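Local coordinates for epimerase (Methylomonas sp. DH-1, PDB 7CJ7), which catalyses the epimerization of various ketoses at C3 with a manganese cofactor, acting most strongly on L-ribulose and also interconverting D-allulose and D-fructose, at the interface of chains A and B. Residues are numbered along the deposited sequence; one frame, centred on the assembly and turned at random. Chains: chain A/B, Epimerase.

Contacts 1 and 2 are neighbouring patches of the two-fold interface that makes this epimerase a homodimer, their C-alpha centres about 11 Å apart. Both draw on the loop after strand 148-152, and B:Cys262 belongs to both, its sulfur lying by A:Tyr157 in contact 1 and its backbone oxygen by A:Arg156 in contact 2. In contact 1 the tyrosines of the two chains interlock; in contact 2 a tryptophan of chain B is received by chain A. The centre of each lies within about 13 Å of a catalytic Glu152. B:Glu158, a ketose-binding residue, meets A:Tyr157, so the interface is likely to support substrate binding in the partner subunit.

Contact 1: the interface of chains A and B. Residues chain A 155, 157, 187, 262; chain B 155, 157-158, 187, 262.
A:Tyr157 and B:Tyr157 interlock across the dimer's two-fold axis, each laying its CB against a face of the other's ring. A:Tyr157 CB sits over that face toward the rim, 3.6 Å from the ring centroid of B:Tyr157. Farther out, A:Tyr157 CG meets B:Tyr157 CB and CG, so the bases of the side chains overlap rather than their ring centres. One flank of the A ring, at CD2, packs tightly on B:Tyr157 CD2; on the other, CD1 lies 3.8 Å from B:Cys262 SG. Next along, CE1 passes B:Glu158 CG, while CE2 nears the hydroxyl of B:Tyr187. With CG anti to its own carbonyl carbon (chi1 -54°), the ring reaches into chain B, where polar groups gather round the phenol oxygen. A:Tyr157 OH hydrogen-bonds B:Tyr187 OH at 2.7 Å, a bond of undecided direction that enters at the edge of the B:Tyr187 ring, in its plane. B:Asn155 ND2 donates to A:Tyr157 OH over 3.3 Å, nearly in the amide plane and fairly straight (167° at H). The phenol also donates to the anti lone pair of the carboxylate oxygen B:Glu158 OE2; the modelled separation is so short that its exact length is doubtful. B:Asn155 is steadied in turn by its OD1, which accepts the backbone N of B:Tyr157 at 2.9 Å. A phenylalanine in place of A:Tyr157 would probably keep the ring contacts but leave B:Tyr187 OH, B:Asn155 ND2 and B:Glu158 OE2 without their shared partner. B:Glu158 also binds the ketose, so the interface tyrosine is likely to help position a substrate-binding residue of the other subunit. In the TIM barrel, residues 155-158 lie in the loop between strand 148-152 and helix 165-175, Tyr187 is in the first turn of helix 186-192 and Cys262 follows helix 257-260.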
ATOM      1  N   ASN A 155      -5.189  -3.895   2.729  1.00  9.53           N
ATOM      2  CA  ASN A 155      -4.547  -2.632   3.158  1.00  9.71           C
ATOM      3  C   ASN A 155      -5.475  -1.454   2.838  1.00  9.04           C
ATOM      4  O   ASN A 155      -6.482  -1.610   2.101  1.00  8.89           O
ATOM      5  CB  ASN A 155      -3.143  -2.511   2.555  1.00  9.23           C
ATOM      6  CG  ASN A 155      -3.155  -2.250   1.071  1.00  9.11           C
ATOM      7  OD1 ASN A 155      -3.655  -1.216   0.648  1.00 10.70           O
ATOM      8  ND2 ASN A 155      -2.613  -3.173   0.279  1.00  8.86           N
ATOM      9  N   TYR A 157      -5.282   1.019   0.888  1.00  7.79           N
ATOM     10  CA  TYR A 157      -5.471   1.430  -0.529  1.00  8.18           C
ATOM     11  C   TYR A 157      -6.500   0.519  -1.223  1.00  8.72           C
ATOM     12  O   TYR A 157      -6.853   0.821  -2.367  1.00  9.00           O
ATOM     13  CB  TYR A 157      -4.141   1.441  -1.292  1.00  8.27           C
ATOM     14  CG  TYR A 157      -3.047   2.268  -0.665  1.00  8.61           C
ATOM     15  CD1 TYR A 157      -3.019   3.649  -0.781  1.00  8.92           C
ATOM     16  CD2 TYR A 157      -2.010   1.659   0.022  1.00  9.11           C
ATOM     17  CE1 TYR A 157      -2.001   4.404  -0.221  1.00  9.45           C
ATOM     18  CE2 TYR A 157      -0.990   2.395   0.600  1.00  9.59           C
ATOM     19  CZ  TYR A 157      -0.976   3.775   0.463  1.00  9.61           C
ATOM     20  OH  TYR A 157       0.034   4.503   1.014  1.00 10.93           O
ATOM     21  N   TYR A 187       0.882 -10.116   2.560  1.00  7.30           N
ATOM     22  CA  TYR A 187       1.200  -8.868   1.818  1.00  7.83           C
ATOM     23  C   TYR A 187       0.521  -7.680   2.511  1.00  8.17           C
ATOM     24  O   TYR A 187       1.162  -6.642   2.745  1.00  8.66           O
ATOM     25  CB  TYR A 187       0.771  -8.969   0.355  1.00  7.91           C
ATOM     26  CG  TYR A 187       0.692  -7.640  -0.349  1.00  8.26           C
ATOM     27  CD1 TYR A 187       1.830  -6.973  -0.757  1.00  8.56           C
ATOM     28  CD2 TYR A 187      -0.529  -7.044  -0.610  1.00  7.96           C
ATOM     29  CE1 TYR A 187       1.761  -5.742  -1.394  1.00  9.39           C
ATOM     30  CE2 TYR A 187      -0.613  -5.819  -1.253  1.00  8.58           C
ATOM     31  CZ  TYR A 187       0.535  -5.179  -1.670  1.00  8.91           C
ATOM     32  OH  TYR A 187       0.463  -3.967  -2.299  1.00 10.95           O
ATOM     33  N   CYS A 262      -2.690  -2.134  -8.963  1.00 14.15           N
ATOM     34  CA  CYS A 262      -1.542  -1.253  -9.315  1.00 14.19           C
ATOM     35  C   CYS A 262      -0.291  -2.108  -9.569  1.00 13.78           C
ATOM     36  O   CYS A 262       0.787  -1.768  -9.051  1.00 12.30           O
ATOM     37  CB  CYS A 262      -1.291  -0.220  -8.219  1.00 13.92           C
ATOM     38  SG  CYS A 262      -2.694   0.898  -7.952  1.00 14.76           S
TER
ATOM     39  N   ASN B 155       5.085   4.044  -3.118  1.00  8.72           N
ATOM     40  CA  ASN B 155       4.561   2.707  -3.467  1.00  8.02           C
ATOM     41  C   ASN B 155       3.611   2.806  -4.671  1.00  7.69           C
ATOM     42  O   ASN B 155       3.227   3.931  -5.094  1.00  7.03           O
ATOM     43  CB  ASN B 155       3.925   2.033  -2.250  1.00  8.65           C
ATOM     44  CG  ASN B 155       2.626   2.671  -1.802  1.00  8.93           C
ATOM     45  OD1 ASN B 155       1.646   2.646  -2.537  1.00  9.38           O
ATOM     46  ND2 ASN B 155       2.593   3.209  -0.587  1.00  8.52           N
ATOM     47  N   TYR B 157       0.526   2.309  -5.164  1.00  7.87           N
ATOM     48  CA  TYR B 157      -0.808   2.938  -5.008  1.00  8.46           C
ATOM     49  C   TYR B 157      -0.705   4.464  -5.093  1.00  9.56           C
ATOM     50  O   TYR B 157      -1.776   5.119  -5.178  1.00 10.70           O
ATOM     51  CB  TYR B 157      -1.453   2.525  -3.692  1.00  8.68           C
ATOM     52  CG  TYR B 157      -1.582   1.041  -3.498  1.00  8.27           C
ATOM     53  CD1 TYR B 157      -2.555   0.316  -4.159  1.00  9.05           C
ATOM     54  CD2 TYR B 157      -0.751   0.367  -2.627  1.00  8.38           C
ATOM     55  CE1 TYR B 157      -2.688  -1.053  -3.980  1.00  9.00           C
ATOM     56  CE2 TYR B 157      -0.881  -0.995  -2.418  1.00  9.80           C
ATOM     57  CZ  TYR B 157      -1.840  -1.710  -3.110  1.00  9.18           C
ATOM     58  OH  TYR B 157      -1.981  -3.049  -2.896  1.00 12.18           O
ATOM     59  N   GLU B 158       0.515   5.010  -5.066  1.00  9.88           N
ATOM     60  CA  GLU B 158       0.758   6.474  -4.951  1.00 10.04           C
ATOM     61  C   GLU B 158       1.474   7.016  -6.196  1.00 10.34           C
ATOM     62  O   GLU B 158       1.412   8.247  -6.422  1.00  9.95           O
ATOM     63  CB  GLU B 158       1.505   6.777  -3.651  1.00 10.16           C
ATOM     64  CG  GLU B 158       0.685   6.471  -2.399  1.00 11.07           C
ATOM     65  CD  GLU B 158       1.268   7.045  -1.112  1.00 11.66           C
ATOM     66  OE1 GLU B 158       2.022   8.009  -1.217  1.00 12.37           O
ATOM     67  OE2 GLU B 158       0.985   6.511  -0.011  1.00 13.11           O
ATOM     68  N   TYR B 187       8.577   3.697   4.873  1.00  9.42           N
ATOM     69  CA  TYR B 187       7.197   3.167   4.756  1.00  8.73           C
ATOM     70  C   TYR B 187       7.001   2.592   3.353  1.00  9.22           C
ATOM     71  O   TYR B 187       6.483   1.465   3.211  1.00  9.47           O
ATOM     72  CB  TYR B 187       6.150   4.248   5.015  1.00  9.12           C
ATOM     73  CG  TYR B 187       4.781   3.902   4.491  1.00  9.07           C
ATOM     74  CD1 TYR B 187       3.964   2.998   5.157  1.00  9.13           C
ATOM     75  CD2 TYR B 187       4.290   4.492   3.339  1.00  9.19           C
ATOM     76  CE1 TYR B 187       2.701   2.685   4.681  1.00  9.69           C
ATOM     77  CE2 TYR B 187       3.017   4.214   2.873  1.00  9.82           C
ATOM     78  CZ  TYR B 187       2.219   3.308   3.546  1.00 10.14           C
ATOM     79  OH  TYR B 187       0.961   3.028   3.095  1.00 12.45           O
ATOM     80  N   CYS B 262      -5.183   7.560   2.233  1.00 12.54           N
ATOM     81  CA  CYS B 262      -6.089   6.504   2.762  1.00 12.48           C
ATOM     82  C   CYS B 262      -5.826   6.295   4.259  1.00 12.68           C
ATOM     83  O   CYS B 262      -5.730   5.143   4.710  1.00 12.63           O
ATOM     84  CB  CYS B 262      -5.900   5.194   2.003  1.00 13.27           C
ATOM     85  SG  CYS B 262      -6.285   5.342   0.241  1.00 14.16           S
TER

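Contact 2: the interface of chains A and B. Residues chain A 119, 121-122, 156, 159-160, 163; chain B 262, 264.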
ATOM      1  N   TYR A 119     -10.818   3.856  -1.978  1.00 14.67           N
ATOM      2  CA  TYR A 119     -11.949   4.727  -1.590  1.00 15.93           C
ATOM      3  C   TYR A 119     -11.406   6.140  -1.456  1.00 16.16           C
ATOM      4  O   TYR A 119     -10.291   6.325  -0.971  1.00 13.18           O
ATOM      5  CB  TYR A 119     -12.574   4.242  -0.284  1.00 14.89           C
ATOM      6  CG  TYR A 119     -13.515   3.078  -0.453  1.00 15.39           C
ATOM      7  CD1 TYR A 119     -14.847   3.286  -0.761  1.00 15.47           C
ATOM      8  CD2 TYR A 119     -13.078   1.770  -0.323  1.00 16.02           C
ATOM      9  CE1 TYR A 119     -15.734   2.232  -0.900  1.00 14.09           C
ATOM     10  CE2 TYR A 119     -13.952   0.706  -0.469  1.00 15.44           C
ATOM     11  CZ  TYR A 119     -15.286   0.939  -0.756  1.00 15.26           C
ATOM     12  OH  TYR A 119     -16.169  -0.091  -0.904  1.00 16.11           O
ATOM     13  N   GLY A 121     -12.463   8.428   0.494  1.00 17.15           N
ATOM     14  CA  GLY A 121     -12.735   8.925   1.854  1.00 18.27           C
ATOM     15  C   GLY A 121     -13.074   7.786   2.799  1.00 17.44           C
ATOM     16  O   GLY A 121     -13.236   6.639   2.378  1.00 16.46           O
ATOM     17  N   PRO A 122     -13.157   8.076   4.113  1.00 19.26           N
ATOM     18  CA  PRO A 122     -13.430   7.042   5.105  1.00 19.24           C
ATOM     19  C   PRO A 122     -14.869   6.513   5.029  1.00 18.41           C
ATOM     20  O   PRO A 122     -15.728   7.183   4.468  1.00 18.32           O
ATOM     21  CB  PRO A 122     -13.175   7.739   6.446  1.00 21.61           C
ATOM     22  CG  PRO A 122     -13.372   9.217   6.150  1.00 23.40           C
ATOM     23  CD  PRO A 122     -12.954   9.406   4.704  1.00 19.56           C
ATOM     24  N   ARG A 156      -5.112  -0.297   3.369  1.00  9.63           N
ATOM     25  CA  ARG A 156      -5.863   0.980   3.297  1.00  9.40           C
ATOM     26  C   ARG A 156      -6.146   1.369   1.839  1.00  8.56           C
ATOM     27  O   ARG A 156      -7.167   2.045   1.604  1.00  9.32           O
ATOM     28  CB  ARG A 156      -5.034   2.059   3.993  1.00 10.02           C
ATOM     29  CG  ARG A 156      -3.697   2.329   3.311  1.00 10.48           C
ATOM     30  CD  ARG A 156      -2.747   3.162   4.151  1.00 11.07           C
ATOM     31  NE  ARG A 156      -2.449   2.526   5.424  1.00 12.18           N
ATOM     32  CZ  ARG A 156      -1.906   3.148   6.457  1.00 12.29           C
ATOM     33  NH1 ARG A 156      -1.584   4.422   6.355  1.00 13.31           N
ATOM     34  NH2 ARG A 156      -1.688   2.497   7.588  1.00 12.45           N
ATOM     35  N   THR A 159      -9.321  -1.220   0.766  1.00 11.00           N
ATOM     36  CA  THR A 159     -10.621  -1.095   1.485  1.00 10.92           C
ATOM     37  C   THR A 159     -10.525  -0.014   2.553  1.00 10.46           C
ATOM     38  O   THR A 159      -9.418   0.226   3.079  1.00 11.65           O
ATOM     39  CB  THR A 159     -11.085  -2.384   2.180  1.00 11.95           C
ATOM     40  OG1 THR A 159     -12.411  -2.161   2.663  1.00 13.31           O
ATOM     41  CG2 THR A 159     -10.241  -2.786   3.364  1.00 12.75           C
ATOM     42  N   ASN A 160     -11.660   0.580   2.889  1.00 11.17           N
ATOM     43  CA  ASN A 160     -11.753   1.530   4.020  1.00 12.07           C
ATOM     44  C   ASN A 160     -12.538   0.888   5.172  1.00 12.39           C
ATOM     45  O   ASN A 160     -12.785   1.593   6.146  1.00 14.25           O
ATOM     46  CB  ASN A 160     -12.309   2.877   3.551  1.00 13.24           C
ATOM     47  CG  ASN A 160     -13.739   2.815   3.065  1.00 11.93           C
ATOM     48  OD1 ASN A 160     -14.354   1.756   3.068  1.00 13.77           O
ATOM     49  ND2 ASN A 160     -14.267   3.949   2.630  1.00 11.58           N
ATOM     50  N   ASN A 163      -8.700  -3.031   7.919  1.00 12.79           N
ATOM     51  CA  ASN A 163      -7.305  -3.070   7.430  1.00 12.48           C
ATOM     52  C   ASN A 163      -6.434  -3.908   8.367  1.00 12.03           C
ATOM     53  O   ASN A 163      -5.294  -4.175   7.978  1.00 12.93           O
ATOM     54  CB  ASN A 163      -6.717  -1.665   7.283  1.00 13.68           C
ATOM     55  CG  ASN A 163      -7.516  -0.755   6.378  1.00 12.55           C
ATOM     56  OD1 ASN A 163      -7.710   0.404   6.711  1.00 13.98           O
ATOM     57  ND2 ASN A 163      -7.947  -1.245   5.228  1.00 11.41           N
TER
ATOM     58  N   CYS B 262      -5.183   7.560   2.233  1.00 12.54           N
ATOM     59  CA  CYS B 262      -6.089   6.504   2.762  1.00 12.48           C
ATOM     60  C   CYS B 262      -5.826   6.295   4.259  1.00 12.68           C
ATOM     61  O   CYS B 262      -5.730   5.143   4.710  1.00 12.63           O
ATOM     62  CB  CYS B 262      -5.900   5.194   2.003  1.00 13.27           C
ATOM     63  SG  CYS B 262      -6.285   5.342   0.241  1.00 14.16           S
ATOM     64  N   TRP B 264      -7.266   5.856   7.270  1.00 14.32           N
ATOM     65  CA  TRP B 264      -8.617   5.503   7.778  1.00 13.80           C
ATOM     66  C   TRP B 264      -8.561   5.309   9.292  1.00 14.05           C
ATOM     67  O   TRP B 264      -9.624   5.372   9.948  1.00 15.75           O
ATOM     68  CB  TRP B 264      -9.138   4.233   7.101  1.00 12.52           C
ATOM     69  CG  TRP B 264      -9.052   4.197   5.604  1.00 11.64           C
ATOM     70  CD1 TRP B 264      -8.718   3.104   4.855  1.00 11.88           C
ATOM     71  CD2 TRP B 264      -9.341   5.250   4.658  1.00 11.21           C
ATOM     72  NE1 TRP B 264      -8.774   3.401   3.522  1.00 11.18           N
ATOM     73  CE2 TRP B 264      -9.148   4.707   3.365  1.00 11.12           C
ATOM     74  CE3 TRP B 264      -9.731   6.589   4.759  1.00 11.58           C
ATOM     75  CZ2 TRP B 264      -9.342   5.444   2.197  1.00 11.85           C
ATOM     76  CZ3 TRP B 264      -9.908   7.325   3.602  1.00 12.38           C
ATOM     77  CH2 TRP B 264      -9.713   6.760   2.339  1.00 11.51           C
TER
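B:Trp264 slots its indole between A:Asn160 and its own chain's B:Cys262, with backbone and side-chain groups of chain A meeting its six-membered end and pyrrole edge. On one face A:Asn160 CB stands over the five-membered ring, 3.6 Å from its centroid; on the opposite face lies B:Cys262 CA, set toward the rim. The six-membered end reaches the A:Gly121-A:Pro122 peptide, where CZ3 of B:Trp264 comes within 3.3 Å of A:Gly121 C. B:Trp264 CZ2 and CH2 near the backbone oxygen of A:Tyr119, and A:Pro122 runs roughly at right angles to the tryptophan side chain. At the pyrrole end, B:Trp264 NE1 donates to the backbone oxygen of A:Arg156 at 2.8 Å. That bond meets a lone pair in the carbonyl plane, though the oxygen is tilted 23° from the indole plane. A:Asn163 OD1 lies at the indole edge, in plane, 3.4 Å from B:Trp264 CD1, with the amide turned 28° from the ring. A:Asn163 ND2 donates to A:Thr159 O from above the carbonyl plane, which probably helps set which end of the amide faces the indole. With CG between its backbone N and carbonyl carbon (chi1 65°), the amide of A:Asn160 is directed toward A:Gly121, and ND2 donates to A:Gly121 O at 2.9 Å, while OD1 sits over the centre of the A:Tyr119 ring. This ties together two loops of chain A that receive the tryptophan. Alongside, the aliphatic stem of A:Arg156, from CB to CD, passes B:Cys262 O. The site anchors the 262-264 loop of one subunit in the other, combining broad ring burial with a directed hydrogen bond to help hold the homodimer together.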